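Local coordinates for succinoglycan biosynthesis protein (Bacillus cereus ATCC 14579, PDB 3B55) that binds a calcium ion and, as a member of the erythromycin esterase-like family, is probably a hydrolase, although its substrate is not established, at residues A48-L53 / V378-F383; S342-Q347 / Q432-S437. The protein carries 1 engineered substitution. All coordinates share one frame; numbering follows the deposited sequence.

Contact 1 (A48-L53 / V378-F383)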
# COMPACT_ATOMS: atom_id res chain seq x y z
N ALA A 48 -10.08 28.13 4.88
CA ALA A 48 -10.46 28.87 3.68
C ALA A 48 -10.06 28.16 2.39
O ALA A 48 -10.64 28.42 1.34
CB ALA A 48 -9.84 30.27 3.72
N HIS A 49 -9.07 27.27 2.46
CA HIS A 49 -8.63 26.56 1.26
C HIS A 49 -9.01 25.08 1.25
O HIS A 49 -8.72 24.37 0.29
CB HIS A 49 -7.11 26.69 1.11
CG HIS A 49 -6.67 28.06 0.68
ND1 HIS A 49 -6.81 29.16 1.49
CD2 HIS A 49 -6.14 28.51 -0.48
CE1 HIS A 49 -6.39 30.24 0.84
NE2 HIS A 49 -5.98 29.86 -0.35
N ALA A 50 -9.65 24.62 2.31
CA ALA A 50 -10.06 23.23 2.39
C ALA A 50 -11.25 22.96 1.49
O ALA A 50 -12.17 23.78 1.41
CB ALA A 50 -10.39 22.86 3.84
N LYS A 51 -11.22 21.81 0.82
CA LYS A 51 -12.31 21.38 -0.05
C LYS A 51 -13.14 20.46 0.84
O LYS A 51 -12.69 19.38 1.22
CB LYS A 51 -11.77 20.60 -1.25
CG LYS A 51 -10.80 21.40 -2.13
CD LYS A 51 -11.49 22.59 -2.79
CE LYS A 51 -10.54 23.38 -3.69
NZ LYS A 51 -9.39 23.99 -2.95
N PRO A 52 -14.37 20.87 1.18
CA PRO A 52 -15.24 20.06 2.04
C PRO A 52 -15.70 18.72 1.48
O PRO A 52 -16.09 18.62 0.32
CB PRO A 52 -16.41 20.99 2.32
CG PRO A 52 -16.53 21.75 1.05
CD PRO A 52 -15.08 22.09 0.75
N LEU A 53 -15.64 17.71 2.34
CA LEU A 53 -16.08 16.37 2.01
C LEU A 53 -17.40 16.20 2.74
O LEU A 53 -17.47 16.33 3.97
CB LEU A 53 -15.06 15.34 2.50
CG LEU A 53 -14.16 14.64 1.48
CD1 LEU A 53 -14.20 15.35 0.14
CD2 LEU A 53 -12.75 14.57 2.04
N VAL A 378 -9.99 22.85 12.06
CA VAL A 378 -10.78 23.25 10.90
C VAL A 378 -12.21 22.82 11.18
O VAL A 378 -12.45 21.67 11.54
CB VAL A 378 -10.27 22.58 9.61
CG1 VAL A 378 -11.24 22.82 8.47
CG2 VAL A 378 -8.89 23.13 9.26
N LYS A 379 -13.17 23.73 11.02
CA LYS A 379 -14.57 23.42 11.30
C LYS A 379 -15.32 22.65 10.22
O LYS A 379 -16.35 23.10 9.71
CB LYS A 379 -15.33 24.69 11.66
CG LYS A 379 -16.19 24.54 12.90
CD LYS A 379 -16.88 25.86 13.24
CE LYS A 379 -17.20 25.98 14.72
NZ LYS A 379 -18.11 24.95 15.25
N LYS A 380 -14.81 21.48 9.89
CA LYS A 380 -15.42 20.63 8.89
C LYS A 380 -15.18 19.18 9.29
O LYS A 380 -14.08 18.82 9.69
CB LYS A 380 -14.82 20.91 7.51
CG LYS A 380 -15.05 22.33 6.99
CD LYS A 380 -14.42 22.51 5.61
CE LYS A 380 -14.77 23.85 4.98
NZ LYS A 380 -14.18 25.01 5.72
N ASP A 381 -16.22 18.36 9.19
CA ASP A 381 -16.13 16.95 9.54
C ASP A 381 -15.04 16.24 8.75
O ASP A 381 -14.25 15.49 9.31
CB ASP A 381 -17.49 16.27 9.31
CG ASP A 381 -18.55 16.74 10.28
OD1 ASP A 381 -19.73 16.85 9.87
OD2 ASP A 381 -18.22 17.00 11.46
N GLN A 382 -15.02 16.47 7.43
CA GLN A 382 -14.03 15.87 6.53
C GLN A 382 -13.73 16.88 5.42
O GLN A 382 -14.61 17.63 5.00
CB GLN A 382 -14.56 14.60 5.86
CG GLN A 382 -15.17 13.55 6.77
CD GLN A 382 -16.60 13.88 7.13
OE1 GLN A 382 -17.32 14.51 6.35
NE2 GLN A 382 -17.02 13.44 8.31
N PHE A 383 -12.49 16.87 4.94
CA PHE A 383 -12.09 17.77 3.87
C PHE A 383 -10.72 17.40 3.36
O PHE A 383 -9.98 16.66 4.01
CB PHE A 383 -12.05 19.23 4.37
CG PHE A 383 -11.01 19.47 5.43
CD1 PHE A 383 -11.29 19.22 6.77
CD2 PHE A 383 -9.75 19.96 5.09
CE1 PHE A 383 -10.33 19.45 7.76
CE2 PHE A 383 -8.78 20.18 6.07
CZ PHE A 383 -9.07 19.93 7.40
O HOH W 1 -17.39 18.17 5.97
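Phe-383 is the side chain around which the short edge strand 51-53 meets the start of strand 382-386. Its CB lies 3.2 Å from the carbonyl O of Lys-51. From there CG takes the crowded position between backbone N and carbonyl carbon (chi1 64°), which swings the ring back along its own chain. CD2 then meets the methyl of Ala-50 obliquely, at 3.2 Å from Ala-50 CB, a tight fit in which a small residue suits the place; CE2 keeps to the same methyl at 3.8 Å. Over the CE1-CZ side of one ring face lies Val-378 CG1, 3.5 Å above the plane and toward the rim; CE1 also packs on Gln-434.

Pro-52 faces Phe-383 as a non-hydrogen-bonded antiparallel pair, a position suited to proline, which has no N-H to offer. The strands are joined beside it by Leu-53 N to Gln-382 O, 2.9 Å and fairly straight at 162°, with the donor above the carbonyl plane. Water 1 adds a bridge, donating to Leu-53 O and accepting from Gln-382 N. Lys-380 runs extended to its last bend, its CD 4.1 Å from Pro-52 CB, and its NZ bonds Glu-47 O in helix 39-49.

Strand 51-53, which follows that helix closely, is an outermost strand of the eight-stranded mixed sheet; strand 382-386 separates it from strand 429-433, on whose Val-431 Leu-53 also packs.

Contact 2 (S342-Q347 / Q432-S437)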
# COMPACT_ATOMS: atom_id res chain seq x y z
N SER A 342 -5.33 12.04 7.45
CA SER A 342 -4.94 12.45 8.78
C SER A 342 -6.16 12.47 9.70
O SER A 342 -7.29 12.67 9.25
CB SER A 342 -4.27 13.82 8.73
OG SER A 342 -3.56 14.07 9.93
N VAL A 343 -5.92 12.26 10.98
CA VAL A 343 -7.00 12.21 11.94
C VAL A 343 -6.87 13.25 13.04
O VAL A 343 -5.93 14.05 13.05
CB VAL A 343 -7.06 10.81 12.56
CG1 VAL A 343 -7.42 9.78 11.50
CG2 VAL A 343 -5.71 10.47 13.19
N TYR A 344 -7.81 13.22 13.98
CA TYR A 344 -7.82 14.14 15.10
C TYR A 344 -8.36 13.49 16.38
O TYR A 344 -7.61 13.26 17.33
CB TYR A 344 -8.65 15.37 14.74
CG TYR A 344 -8.73 16.40 15.84
CD1 TYR A 344 -7.58 16.85 16.49
CD2 TYR A 344 -9.96 16.93 16.24
CE1 TYR A 344 -7.65 17.78 17.52
CE2 TYR A 344 -10.04 17.87 17.27
CZ TYR A 344 -8.88 18.30 17.90
OH TYR A 344 -8.95 19.22 18.91
N GLU A 345 -9.65 13.17 16.40
CA GLU A 345 -10.24 12.54 17.58
C GLU A 345 -10.92 11.23 17.22
O GLU A 345 -11.27 11.00 16.05
CB GLU A 345 -11.25 13.48 18.24
CG GLU A 345 -10.68 14.81 18.73
CD GLU A 345 -11.73 15.70 19.38
OE1 GLU A 345 -12.83 15.84 18.81
OE2 GLU A 345 -11.45 16.27 20.46
N GLY A 346 -11.12 10.37 18.22
CA GLY A 346 -11.77 9.10 17.97
C GLY A 346 -11.02 7.88 18.46
O GLY A 346 -10.02 7.98 19.16
N GLN A 347 -11.53 6.71 18.08
CA GLN A 347 -10.93 5.44 18.46
C GLN A 347 -10.64 4.59 17.23
O GLN A 347 -11.29 4.75 16.19
CB GLN A 347 -11.85 4.69 19.41
CG GLN A 347 -12.24 5.51 20.63
CD GLN A 347 -13.12 4.74 21.60
OE1 GLN A 347 -12.64 3.89 22.35
NE2 GLN A 347 -14.41 5.03 21.57
N GLN A 432 -8.27 15.23 5.63
CA GLN A 432 -8.46 15.21 7.08
C GLN A 432 -9.85 14.69 7.46
O GLN A 432 -10.85 15.10 6.88
CB GLN A 432 -8.28 16.63 7.66
CG GLN A 432 -8.48 16.74 9.17
CD GLN A 432 -7.28 16.24 9.97
OE1 GLN A 432 -7.37 16.08 11.19
NE2 GLN A 432 -6.16 16.01 9.30
N ILE A 433 -9.89 13.79 8.43
CA ILE A 433 -11.13 13.21 8.93
C ILE A 433 -11.09 13.48 10.43
O ILE A 433 -10.31 12.87 11.17
CB ILE A 433 -11.20 11.70 8.63
CG1 ILE A 433 -10.99 11.48 7.13
CG2 ILE A 433 -12.55 11.12 9.04
CD1 ILE A 433 -10.94 10.02 6.73
N GLN A 434 -11.91 14.43 10.88
CA GLN A 434 -11.92 14.84 12.27
C GLN A 434 -12.33 13.80 13.31
O GLN A 434 -11.86 13.84 14.44
CB GLN A 434 -12.76 16.12 12.41
CG GLN A 434 -12.38 17.20 11.39
CD GLN A 434 -10.99 17.80 11.63
OE1 GLN A 434 -10.04 17.10 11.95
NE2 GLN A 434 -10.88 19.12 11.47
N LYS A 435 -13.21 12.87 12.95
CA LYS A 435 -13.57 11.84 13.92
C LYS A 435 -13.66 10.45 13.31
O LYS A 435 -14.42 10.21 12.36
CB LYS A 435 -14.89 12.15 14.64
CG LYS A 435 -15.12 11.19 15.82
CD LYS A 435 -16.50 11.27 16.46
CE LYS A 435 -16.55 12.29 17.58
NZ LYS A 435 -15.35 12.19 18.45
N VAL A 436 -12.88 9.52 13.85
CA VAL A 436 -12.90 8.16 13.35
C VAL A 436 -13.39 7.19 14.42
O VAL A 436 -13.42 7.52 15.60
CB VAL A 436 -11.49 7.71 12.90
CG1 VAL A 436 -10.94 8.66 11.85
CG2 VAL A 436 -10.56 7.62 14.11
N SER A 437 -13.78 6.00 13.97
CA SER A 437 -14.24 4.93 14.83
C SER A 437 -13.54 3.66 14.33
O SER A 437 -13.00 3.64 13.22
CB SER A 437 -15.76 4.79 14.74
OG SER A 437 -16.17 4.42 13.43
O HOH W 2 -10.08 11.53 13.53
O HOH W 3 -13.64 15.50 15.80
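The backbones of 342-347 and 432-437 run parallel in step, their end-to-end directions 16° apart, and both turn a corner, at Glu-345 and at Gln-434. Ile-433 N bonds Ser-342 O at 2.9 Å, nearly along the C=O axis. At the corner, Glu-345 uses both backbone groups: its N bonds Gln-434 O and its O accepts from Val-436 N at 3.1 Å, in the carbonyl plane. Water 2 fills in where the chains bend, taking the N-H of Tyr-344 and donating to Ile-433 O and Glu-345 O.

On one face the valines cross at about a right angle, Val-343 CG1 to Val-436 CG1 3.7 Å, branched residues suited to a buried strand surface. Gly-346 pairs with Val-436; a CB there would collide with Val-436 O, and its backbone angles suit glycine. With CG anti to the backbone N (chi1 180°), the Tyr-344 ring leads away from the other segment, has Glu-345 CG over one face and Gln-434 O at its edge. Gln-434 NE2 bonds Phe-375 O.

Glu-345 OE1 and Lys-435 NZ stand 4.5 Å apart, beyond a salt bridge, so their attraction is probably modest; backbone bonds and bridging water, rather than paired charges, carry this junction.

The two contacts meet through strands 382-386 and 429-433, neighbours in one mixed sheet. Phe-383 O to Gln-432 N, 2.8 Å, is probably a hydrogen bond joining them, and the Gln-434 amide reaches across to Val-378 O. Both are partly buried, but contact 1 lies at the sheet's margin, about 25 Å between its centre and that of the chain, whereas contact 2 is about 20 Å from it and has more buried residues. Contact 1 is a brief antiparallel pairing with apolar packing beside it; contact 2 is a longer parallel ladder with ordered water at its corner. Its Val-343 side chain is about 11 Å from that of the calcium ligand His-85, while contact 1 is remote from the metal.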